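Local coordinates for DUF2666 domain-containing protein (Pyrococcus furiosus, PDB 3V68) that belongs to the DUF2666 family of uncharacterised proteins and probably binds double-stranded DNA, at residues 13-18 and 135-140; 114-119 and 228-233; 150-155 and 161-166; 213-216 and 221-224. One frame throughout, in Å; residues are numbered along the deposited sequence. Where two conformers were deposited one is given.

Contact 1: residues 13-18 and 135-140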
# COMPACT_ATOMS: atom_id res chain seq x y z
N GLU A 13 12.01 -4.62 -17.10
CA GLU A 13 11.57 -4.17 -18.42
C GLU A 13 11.94 -2.69 -18.59
O GLU A 13 13.12 -2.34 -18.48
CB GLU A 13 10.06 -4.41 -18.63
CG GLU A 13 9.55 -5.82 -18.28
CD GLU A 13 9.96 -6.88 -19.29
OE1 GLU A 13 9.91 -6.61 -20.51
OE2 GLU A 13 10.32 -8.00 -18.86
N GLU A 14 10.95 -1.83 -18.82
CA GLU A 14 11.19 -0.40 -19.02
C GLU A 14 11.07 0.45 -17.75
O GLU A 14 11.30 1.66 -17.78
CB GLU A 14 10.29 0.15 -20.14
CG GLU A 14 10.79 -0.19 -21.54
CD GLU A 14 9.93 0.43 -22.63
OE1 GLU A 14 8.74 0.06 -22.74
OE2 GLU A 14 10.46 1.28 -23.39
N TRP A 15 10.72 -0.19 -16.63
CA TRP A 15 10.67 0.49 -15.34
C TRP A 15 12.06 0.51 -14.71
O TRP A 15 12.56 -0.52 -14.26
CB TRP A 15 9.64 -0.19 -14.41
CG TRP A 15 9.51 0.45 -13.05
CD1 TRP A 15 9.52 1.79 -12.77
CD2 TRP A 15 9.33 -0.22 -11.80
NE1 TRP A 15 9.36 1.99 -11.41
CE2 TRP A 15 9.25 0.77 -10.80
CE3 TRP A 15 9.24 -1.57 -11.42
CZ2 TRP A 15 9.08 0.46 -9.44
CZ3 TRP A 15 9.06 -1.88 -10.08
CH2 TRP A 15 8.98 -0.87 -9.10
N ILE A 16 12.68 1.69 -14.70
CA ILE A 16 14.01 1.87 -14.14
C ILE A 16 14.06 3.17 -13.33
O ILE A 16 14.09 4.27 -13.90
CB ILE A 16 15.13 1.86 -15.23
CG1 ILE A 16 15.01 0.63 -16.14
CG2 ILE A 16 16.51 1.90 -14.57
CD1 ILE A 16 15.72 0.75 -17.48
N VAL A 17 14.06 3.03 -12.01
CA VAL A 17 14.07 4.20 -11.11
C VAL A 17 15.03 3.98 -9.94
O VAL A 17 15.40 2.84 -9.63
CB VAL A 17 12.66 4.58 -10.58
CG1 VAL A 17 11.72 4.96 -11.72
CG2 VAL A 17 12.06 3.46 -9.70
N GLY A 18 15.43 5.07 -9.31
CA GLY A 18 16.36 5.00 -8.18
C GLY A 18 16.35 6.26 -7.35
O GLY A 18 16.33 7.37 -7.89
N ASP A 135 18.01 -7.05 -13.92
CA ASP A 135 16.69 -6.66 -13.44
C ASP A 135 16.56 -7.03 -11.96
O ASP A 135 17.03 -8.09 -11.54
CB ASP A 135 15.58 -7.34 -14.25
CG ASP A 135 15.34 -6.67 -15.60
OD1 ASP A 135 16.02 -5.68 -15.94
OD2 ASP A 135 14.44 -7.15 -16.33
N HIS A 136 15.94 -6.15 -11.18
CA HIS A 136 15.89 -6.33 -9.73
C HIS A 136 14.92 -5.36 -9.06
O HIS A 136 14.50 -4.37 -9.65
CB HIS A 136 17.28 -6.09 -9.12
CG HIS A 136 17.72 -4.66 -9.19
ND1 HIS A 136 18.29 -4.11 -10.32
CD2 HIS A 136 17.62 -3.65 -8.28
CE1 HIS A 136 18.55 -2.83 -10.10
NE2 HIS A 136 18.15 -2.53 -8.87
N ILE A 137 14.60 -5.67 -7.81
CA ILE A 137 14.01 -4.72 -6.87
C ILE A 137 14.99 -4.64 -5.70
O ILE A 137 15.47 -5.66 -5.23
CB ILE A 137 12.64 -5.20 -6.34
CG1 ILE A 137 11.70 -5.63 -7.49
CG2 ILE A 137 12.00 -4.14 -5.42
CD1 ILE A 137 11.27 -4.52 -8.43
N ASN A 138 15.27 -3.43 -5.23
CA ASN A 138 16.20 -3.24 -4.12
C ASN A 138 15.78 -2.14 -3.15
O ASN A 138 15.82 -0.96 -3.49
CB ASN A 138 17.62 -2.98 -4.66
CG ASN A 138 18.57 -2.43 -3.60
OD1 ASN A 138 18.57 -2.88 -2.45
ND2 ASN A 138 19.37 -1.45 -3.99
N PHE A 139 15.36 -2.54 -1.95
CA PHE A 139 15.18 -1.62 -0.83
C PHE A 139 16.19 -1.98 0.25
O PHE A 139 16.13 -3.06 0.83
CB PHE A 139 13.76 -1.69 -0.25
CG PHE A 139 13.52 -0.73 0.90
CD1 PHE A 139 13.05 0.55 0.65
CD2 PHE A 139 13.77 -1.12 2.22
CE1 PHE A 139 12.82 1.44 1.69
CE2 PHE A 139 13.55 -0.23 3.27
CZ PHE A 139 13.07 1.06 3.01
N THR A 140 17.11 -1.06 0.52
CA THR A 140 18.14 -1.28 1.52
C THR A 140 18.17 -0.11 2.48
O THR A 140 18.28 1.04 2.07
CB THR A 140 19.53 -1.49 0.87
OG1 THR A 140 19.50 -2.66 0.05
CG2 THR A 140 20.62 -1.66 1.92
O HOH W 1 15.32 -3.87 -17.82
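Trp15 and Ile137 make the apolar part of this contact: CZ3 of the indole lies 3.8 Å from Ile137 CD1. The two side chains cross at about a right angle, and the methyl meets the ring obliquely. Trp15 holds CG anti to its backbone N (chi1 -180°), which extends the indole away from its own strand until its six-membered ring approaches Ile137. The polar part lies in the turn at Glu13 and at Asp135. There a water donates to Glu13 O at 2.8 Å and to Asp135 OD1 at 2.7 Å, linking a main-chain carbonyl to a carboxylate. Asp135 OD2 stands 3.6 Å from Glu13 N, too far for direct bonding. It is also 4.9 Å from Glu13 OE2, a separation at which like charges would probably disfavour closer approach; Lys11, in a salt bridge with Asp135 OD1, should offset this. In the next shell, Lys43 forms a cation-pi contact with the indole, while Ile137 also packs on Leu166 and Ile170 of helix 160-181. Glu13, with phi 53° and psi -121°, fits the first central position of a type II' beta turn, which reverses the chain between strands 5-12 and 15-20. Since 5-12 pairs with both 15-20 and 136-143, the contact passes over an intervening strand, as expected for second neighbours on the helix-covered face of an antiparallel sheet.

Contact 2: residues 114-119 and 228-233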
# COMPACT_ATOMS: atom_id res chain seq x y z
N LEU A 114 -9.28 10.76 -0.37
CA LEU A 114 -8.68 10.72 0.96
C LEU A 114 -7.15 10.77 0.87
O LEU A 114 -6.59 10.45 -0.18
CB LEU A 114 -9.10 9.45 1.69
CG LEU A 114 -10.54 9.31 2.19
CD1 LEU A 114 -10.82 7.86 2.53
CD2 LEU A 114 -10.79 10.20 3.40
N PRO A 115 -6.47 11.18 1.97
CA PRO A 115 -5.01 11.13 1.96
C PRO A 115 -4.51 9.69 2.13
O PRO A 115 -4.14 9.27 3.23
CB PRO A 115 -4.63 12.02 3.15
CG PRO A 115 -5.78 11.89 4.09
CD PRO A 115 -7.00 11.75 3.22
N ILE A 116 -4.53 8.95 1.03
CA ILE A 116 -4.14 7.55 0.99
C ILE A 116 -2.65 7.43 0.68
O ILE A 116 -1.89 6.82 1.43
CB ILE A 116 -4.97 6.77 -0.08
CG1 ILE A 116 -6.48 6.82 0.24
CG2 ILE A 116 -4.47 5.34 -0.23
CD1 ILE A 116 -6.86 6.39 1.67
N GLU A 117 -2.24 8.02 -0.44
CA GLU A 117 -0.83 8.17 -0.74
C GLU A 117 -0.21 9.13 0.27
O GLU A 117 -0.87 10.06 0.74
CB GLU A 117 -0.62 8.68 -2.17
CG GLU A 117 -1.05 7.67 -3.23
CD GLU A 117 -0.72 8.11 -4.64
OE1 GLU A 117 -1.13 9.22 -5.04
OE2 GLU A 117 -0.07 7.33 -5.37
N PHE A 118 1.05 8.89 0.60
CA PHE A 118 1.82 9.80 1.43
C PHE A 118 2.29 11.00 0.61
O PHE A 118 2.23 10.97 -0.62
CB PHE A 118 2.99 9.05 2.06
CG PHE A 118 2.58 8.10 3.13
CD1 PHE A 118 2.57 8.50 4.46
CD2 PHE A 118 2.17 6.81 2.81
CE1 PHE A 118 2.17 7.62 5.47
CE2 PHE A 118 1.77 5.93 3.82
CZ PHE A 118 1.77 6.34 5.14
N PRO A 119 2.74 12.07 1.29
CA PRO A 119 3.21 13.25 0.56
C PRO A 119 4.36 12.92 -0.39
O PRO A 119 5.11 11.97 -0.15
CB PRO A 119 3.73 14.16 1.68
CG PRO A 119 2.95 13.75 2.87
CD PRO A 119 2.82 12.27 2.74
N GLU A 228 -6.79 4.24 9.72
CA GLU A 228 -7.54 3.78 10.89
C GLU A 228 -9.04 3.84 10.64
O GLU A 228 -9.76 2.89 10.97
CB GLU A 228 -7.15 4.58 12.14
CG GLU A 228 -7.82 4.08 13.44
CD GLU A 228 -7.44 2.66 13.82
OE1 GLU A 228 -6.42 2.13 13.35
OE2 GLU A 228 -8.18 2.06 14.64
N MET A 229 -9.52 4.94 10.05
CA MET A 229 -10.94 5.09 9.72
C MET A 229 -11.40 3.96 8.80
O MET A 229 -12.42 3.32 9.04
CB MET A 229 -11.20 6.46 9.09
CG MET A 229 -12.66 6.71 8.71
SD MET A 229 -13.13 6.11 7.08
CE MET A 229 -12.39 7.35 6.03
N LEU A 230 -10.62 3.71 7.75
CA LEU A 230 -10.91 2.63 6.80
C LEU A 230 -10.90 1.24 7.44
O LEU A 230 -11.70 0.39 7.08
CB LEU A 230 -9.96 2.69 5.60
CG LEU A 230 -10.13 3.92 4.70
CD1 LEU A 230 -8.98 3.98 3.72
CD2 LEU A 230 -11.48 3.95 3.99
N SER A 231 -10.00 1.03 8.41
CA SER A 231 -9.91 -0.27 9.08
C SER A 231 -11.21 -0.65 9.80
O SER A 231 -11.53 -1.83 9.94
CB SER A 231 -8.72 -0.31 10.05
OG SER A 231 -9.06 0.28 11.29
N LYS A 232 -11.95 0.36 10.25
CA LYS A 232 -13.21 0.13 10.97
C LYS A 232 -14.30 -0.41 10.05
O LYS A 232 -15.29 -0.98 10.51
CB LYS A 232 -13.69 1.40 11.69
CG LYS A 232 -12.72 1.96 12.73
CD LYS A 232 -12.32 0.92 13.77
CE LYS A 232 -11.47 1.54 14.87
NZ LYS A 232 -10.76 0.50 15.68
N LEU A 233 -14.11 -0.20 8.74
CA LEU A 233 -15.00 -0.75 7.72
C LEU A 233 -14.46 -2.05 7.13
O LEU A 233 -15.08 -2.65 6.25
CB LEU A 233 -15.19 0.28 6.59
CG LEU A 233 -16.17 1.44 6.78
CD1 LEU A 233 -15.64 2.47 7.76
CD2 LEU A 233 -16.44 2.09 5.43
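Leu114 and Ile116 reach Met229 and Leu230 from a backbone that doubles back at Pro115, the centre of an inverse gamma turn, while the CA atoms of Ile116 and Leu230 remain 10.2 Å apart. The turn is evident from Pro115 phi -76° and psi 80° and from a weak bond of Ile116 N to Leu114 O. It sends the residues on either side of the proline to the C-terminal part of helix 219-231. Across that wide backbone gap only side-chain ends meet. Ile116 CD1 lies 3.8 Å from Leu230 CD1, the two chains crossing at about a right angle, and Leu114 CD1 approaches Leu230 CD2 at 4.2 Å. Leu230 therefore spreads its two methyls over both loop residues. Met229 also crosses Leu114 nearly perpendicularly, its chain bent at chi2 and chi3, but it has two conformers and the place of its methyl is less certain. All four residues are buried in a small apolar cluster. Val237 touches both Ile116 and Leu230, and Phe212 of helix 202-213 covers Leu114. The contact thus joins the loop that follows helix 91-110 to helix 219-231. Beyond it, Ser231 OG turns back to the helix backbone and donates to Glu228 O at 2.7 Å, approaching that oxygen 19° from its carbonyl plane.

Contact 3: residues 150-155 and 161-166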
# COMPACT_ATOMS: atom_id res chain seq x y z
N LYS A 150 15.37 -5.69 1.64
CA LYS A 150 14.32 -6.37 0.89
C LYS A 150 14.63 -6.23 -0.59
O LYS A 150 14.34 -5.20 -1.21
CB LYS A 150 12.94 -5.82 1.26
CG LYS A 150 12.48 -6.23 2.66
CD LYS A 150 11.15 -5.63 3.07
CE LYS A 150 10.74 -6.14 4.46
NZ LYS A 150 9.39 -5.69 4.89
N ARG A 151 15.26 -7.26 -1.14
CA ARG A 151 15.71 -7.21 -2.52
C ARG A 151 15.72 -8.58 -3.20
O ARG A 151 15.76 -9.62 -2.53
CB ARG A 151 17.08 -6.53 -2.62
CG ARG A 151 18.20 -7.25 -1.90
CD ARG A 151 19.42 -6.36 -1.74
NE ARG A 151 20.46 -7.03 -0.96
CZ ARG A 151 21.43 -6.41 -0.29
NH1 ARG A 151 21.51 -5.09 -0.28
NH2 ARG A 151 22.33 -7.13 0.38
N MET A 152 15.67 -8.56 -4.52
CA MET A 152 15.89 -9.77 -5.31
C MET A 152 16.20 -9.44 -6.77
O MET A 152 15.81 -8.39 -7.28
CB MET A 152 14.70 -10.73 -5.22
CG MET A 152 13.45 -10.26 -5.90
SD MET A 152 12.10 -11.43 -5.66
CE MET A 152 10.77 -10.38 -6.20
N ILE A 153 16.91 -10.36 -7.41
CA ILE A 153 17.15 -10.32 -8.84
C ILE A 153 15.92 -10.86 -9.56
O ILE A 153 15.29 -11.81 -9.09
CB ILE A 153 18.39 -11.19 -9.20
CG1 ILE A 153 19.63 -10.76 -8.40
CG2 ILE A 153 18.65 -11.21 -10.71
CD1 ILE A 153 19.98 -9.27 -8.45
N ILE A 154 15.57 -10.24 -10.68
CA ILE A 154 14.44 -10.68 -11.49
C ILE A 154 14.92 -11.43 -12.74
O ILE A 154 15.68 -10.89 -13.55
CB ILE A 154 13.50 -9.51 -11.88
CG1 ILE A 154 12.91 -8.86 -10.63
CG2 ILE A 154 12.38 -10.00 -12.81
CD1 ILE A 154 12.19 -7.54 -10.88
N ASP A 155 14.48 -12.68 -12.85
CA ASP A 155 14.75 -13.55 -14.00
C ASP A 155 13.50 -13.70 -14.85
O ASP A 155 12.42 -13.23 -14.49
CB ASP A 155 15.16 -14.95 -13.52
CG ASP A 155 16.60 -15.03 -13.07
OD1 ASP A 155 17.42 -14.17 -13.46
OD2 ASP A 155 16.92 -15.98 -12.32
N LEU A 161 3.96 -12.71 -9.21
CA LEU A 161 3.33 -12.60 -7.90
C LEU A 161 4.35 -12.47 -6.77
O LEU A 161 4.05 -11.90 -5.73
CB LEU A 161 2.40 -13.80 -7.64
CG LEU A 161 1.26 -13.53 -6.66
CD1 LEU A 161 0.16 -12.73 -7.31
CD2 LEU A 161 0.71 -14.83 -6.11
N ASP A 162 5.56 -12.99 -6.99
CA ASP A 162 6.61 -12.87 -5.98
C ASP A 162 7.18 -11.46 -5.93
O ASP A 162 7.53 -10.96 -4.86
CB ASP A 162 7.72 -13.89 -6.19
CG ASP A 162 8.59 -14.03 -4.96
OD1 ASP A 162 8.05 -13.94 -3.84
OD2 ASP A 162 9.82 -14.20 -5.12
N ILE A 163 7.27 -10.83 -7.10
CA ILE A 163 7.64 -9.42 -7.19
C ILE A 163 6.57 -8.58 -6.48
O ILE A 163 6.89 -7.69 -5.70
CB ILE A 163 7.85 -8.97 -8.65
CG1 ILE A 163 8.93 -9.84 -9.32
CG2 ILE A 163 8.25 -7.49 -8.70
CD1 ILE A 163 9.00 -9.67 -10.82
N ALA A 164 5.30 -8.91 -6.74
CA ALA A 164 4.19 -8.26 -6.04
C ALA A 164 4.34 -8.38 -4.53
O ALA A 164 4.12 -7.40 -3.81
CB ALA A 164 2.86 -8.85 -6.48
N ARG A 165 4.71 -9.57 -4.06
CA ARG A 165 4.88 -9.81 -2.62
C ARG A 165 5.97 -8.93 -2.03
O ARG A 165 5.78 -8.32 -0.97
CB ARG A 165 5.20 -11.29 -2.35
CG ARG A 165 5.15 -11.65 -0.87
CD ARG A 165 5.91 -12.93 -0.54
NE ARG A 165 7.25 -12.96 -1.14
CZ ARG A 165 8.32 -12.32 -0.66
NH1 ARG A 165 8.24 -11.56 0.43
NH2 ARG A 165 9.48 -12.42 -1.30
N LEU A 166 7.12 -8.87 -2.71
CA LEU A 166 8.25 -8.08 -2.25
C LEU A 166 7.90 -6.59 -2.22
O LEU A 166 8.22 -5.89 -1.26
CB LEU A 166 9.49 -8.31 -3.12
CG LEU A 166 10.78 -7.69 -2.56
CD1 LEU A 166 11.19 -8.34 -1.24
CD2 LEU A 166 11.91 -7.77 -3.58
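A beta-alpha unit, in which the edge strand 146-153 leads through a short loop into helix 160-181, is closed by packing Lys150, Met152 and Ile154 against Asp162, Ile163 and Leu166. The short axes approach to 9.7 Å and run nearly antiparallel, at 158°, as expected when a helix turns back along the strand that precedes it. Met152, the main link, holds CG between backbone N and carbonyl carbon (chi1 69°), and beyond it the extended chain projects straight at the helix. The methionine CE presses on Ile163 CA at 3.4 Å, tighter than usual carbon contact, and its SD passes Asp162 OD2 at 3.6 Å. Leu166 and Met152 reach toward each other, Leu166 CD2 lying 3.7 Å from Met152 CG and Met152 CE near Leu166 CB, while Leu166 CD1 rests 4.0 Å from Lys150 CB. Past that carbon the lysine leads away along the helix, where NZ bonds Thr173 OG1 and Ser169 OG. At the far end Ile154 and Ile163 cross at about a right angle, their CD1 atoms 3.8 Å apart, and Ile137 of the neighbouring strand lies against both and against Leu166. The carboxylate beside Met152 is steadied within the helix: Arg165, side-on, grips the single oxygen Asp162 OD1 with NE at 3.0 Å, nearly along the C-O axis, and with NH2 on the syn side, 30° out of the carboxylate plane.

Contact 4: residues 213-216 and 221-224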
# COMPACT_ATOMS: atom_id res chain seq x y z
N ARG A 213 -12.62 13.75 9.21
CA ARG A 213 -12.43 15.11 8.71
C ARG A 213 -12.11 16.11 9.82
O ARG A 213 -11.42 17.10 9.58
CB ARG A 213 -13.63 15.58 7.89
CG ARG A 213 -13.83 14.79 6.62
CD ARG A 213 -14.69 15.57 5.64
NE ARG A 213 -15.16 14.74 4.54
CZ ARG A 213 -14.43 14.42 3.47
NH1 ARG A 213 -13.19 14.86 3.34
NH2 ARG A 213 -14.97 13.66 2.53
N GLU A 214 -12.59 15.84 11.02
CA GLU A 214 -12.34 16.69 12.17
C GLU A 214 -11.01 16.40 12.87
O GLU A 214 -10.64 17.10 13.81
CB GLU A 214 -13.49 16.57 13.17
CG GLU A 214 -14.78 17.14 12.64
CD GLU A 214 -16.00 16.64 13.38
OE1 GLU A 214 -17.11 17.09 13.04
OE2 GLU A 214 -15.85 15.80 14.29
N PHE A 215 -10.30 15.36 12.41
CA PHE A 215 -9.03 14.99 13.02
C PHE A 215 -7.98 16.04 12.73
O PHE A 215 -7.68 16.35 11.58
CB PHE A 215 -8.57 13.60 12.55
CG PHE A 215 -7.20 13.21 13.03
CD1 PHE A 215 -7.01 12.69 14.31
CD2 PHE A 215 -6.09 13.36 12.19
CE1 PHE A 215 -5.73 12.34 14.75
CE2 PHE A 215 -4.82 13.00 12.62
CZ PHE A 215 -4.63 12.49 13.90
N LYS A 216 -7.42 16.59 13.81
CA LYS A 216 -6.41 17.62 13.70
C LYS A 216 -5.05 16.95 13.74
O LYS A 216 -4.68 16.31 14.73
CB LYS A 216 -6.55 18.65 14.83
CG LYS A 216 -7.89 19.41 14.85
CD LYS A 216 -8.83 18.87 15.93
CE LYS A 216 -10.06 19.76 16.11
NZ LYS A 216 -11.15 19.46 15.14
N GLU A 221 0.33 12.45 9.93
CA GLU A 221 -0.68 11.95 10.86
C GLU A 221 -2.03 11.65 10.19
O GLU A 221 -2.69 10.68 10.56
CB GLU A 221 -0.88 12.94 12.01
CG GLU A 221 0.32 13.05 12.94
CD GLU A 221 0.24 14.26 13.87
OE1 GLU A 221 -0.33 15.29 13.47
OE2 GLU A 221 0.75 14.18 15.00
N VAL A 222 -2.42 12.46 9.21
CA VAL A 222 -3.69 12.26 8.51
C VAL A 222 -3.74 10.98 7.66
O VAL A 222 -4.80 10.40 7.50
CB VAL A 222 -4.15 13.49 7.68
CG1 VAL A 222 -4.34 14.70 8.58
CG2 VAL A 222 -3.19 13.77 6.52
N ARG A 223 -2.59 10.55 7.13
CA ARG A 223 -2.51 9.28 6.39
C ARG A 223 -2.84 8.10 7.29
O ARG A 223 -3.44 7.12 6.85
CB ARG A 223 -1.13 9.07 5.76
CG ARG A 223 -0.98 9.60 4.34
CD ARG A 223 -0.89 11.11 4.33
NE ARG A 223 -0.97 11.64 2.98
CZ ARG A 223 -1.00 12.94 2.68
NH1 ARG A 223 -0.95 13.86 3.63
NH2 ARG A 223 -1.08 13.30 1.40
N TYR A 224 -2.43 8.19 8.56
CA TYR A 224 -2.71 7.12 9.51
C TYR A 224 -4.13 7.19 10.03
O TYR A 224 -4.77 6.16 10.26
CB TYR A 224 -1.66 7.12 10.63
CG TYR A 224 -0.31 6.74 10.09
CD1 TYR A 224 0.03 5.40 9.90
CD2 TYR A 224 0.61 7.71 9.71
CE1 TYR A 224 1.26 5.04 9.37
CE2 TYR A 224 1.85 7.37 9.18
CZ TYR A 224 2.16 6.03 9.02
OH TYR A 224 3.38 5.70 8.49
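Phe215, in the loop between helices 202-213 and 219-231, folds its ring onto the start of the second helix, and this helix-loop-helix connection has one close-packed side and one loose one. On the close side, the ring carbon Phe215 CE2 lies 4.0 Å from Glu221 CB, which sits at the ring edge and in its plane. The same CE2 is 3.8 Å from Glu221 O, an oblique approach. CG of Phe215 stands anti to the backbone N (chi1 174°), which swings the ring from the loop to the helix. Val222 makes a lighter contact, with Phe215 CD2 4.2 Å from Val222 CG1 and the Val222 N at the ring edge. Helix 186-192 completes the surroundings through Ile189 and an edge-to-face pairing of Tyr192 with the phenyl ring. Glu221 extends beyond CG and accepts the backbone N-H of Asn218 on OE1, as in one half of a capping box at the helix start. The loose side belongs to Lys216, exposed and with its CB directed away from the helix. Its chain curls back to its own loop, where NZ donates 2.8 Å to Glu214 O, in the carbonyl plane and on a lone pair, with a C=O...N angle of 143°.

How the contacts relate
From the N terminus, the first hairpin supplies 13-18, and contact 1 closes a long loop by bringing 135-140 alongside it across strand 5-12. Contact 2 opens within that loop at 114-119 and closes after it at 228-233, so the two cross. Contact 3 follows contact 1 in series and shares its sheet: the neighbouring strands 136-143 and 146-153 are joined by probable backbone bonds such as Lys150 N to Phe139 O. Contacts 3 and 4 are short closures, both nested inside contact 2. Contact 4 shares helix 219-231 with contact 2, and Arg223 NE probably bonds Glu117 O between them. Contacts 1 and 3 lie across the chain's centre from contacts 2 and 4, at the sheet and the helical side respectively.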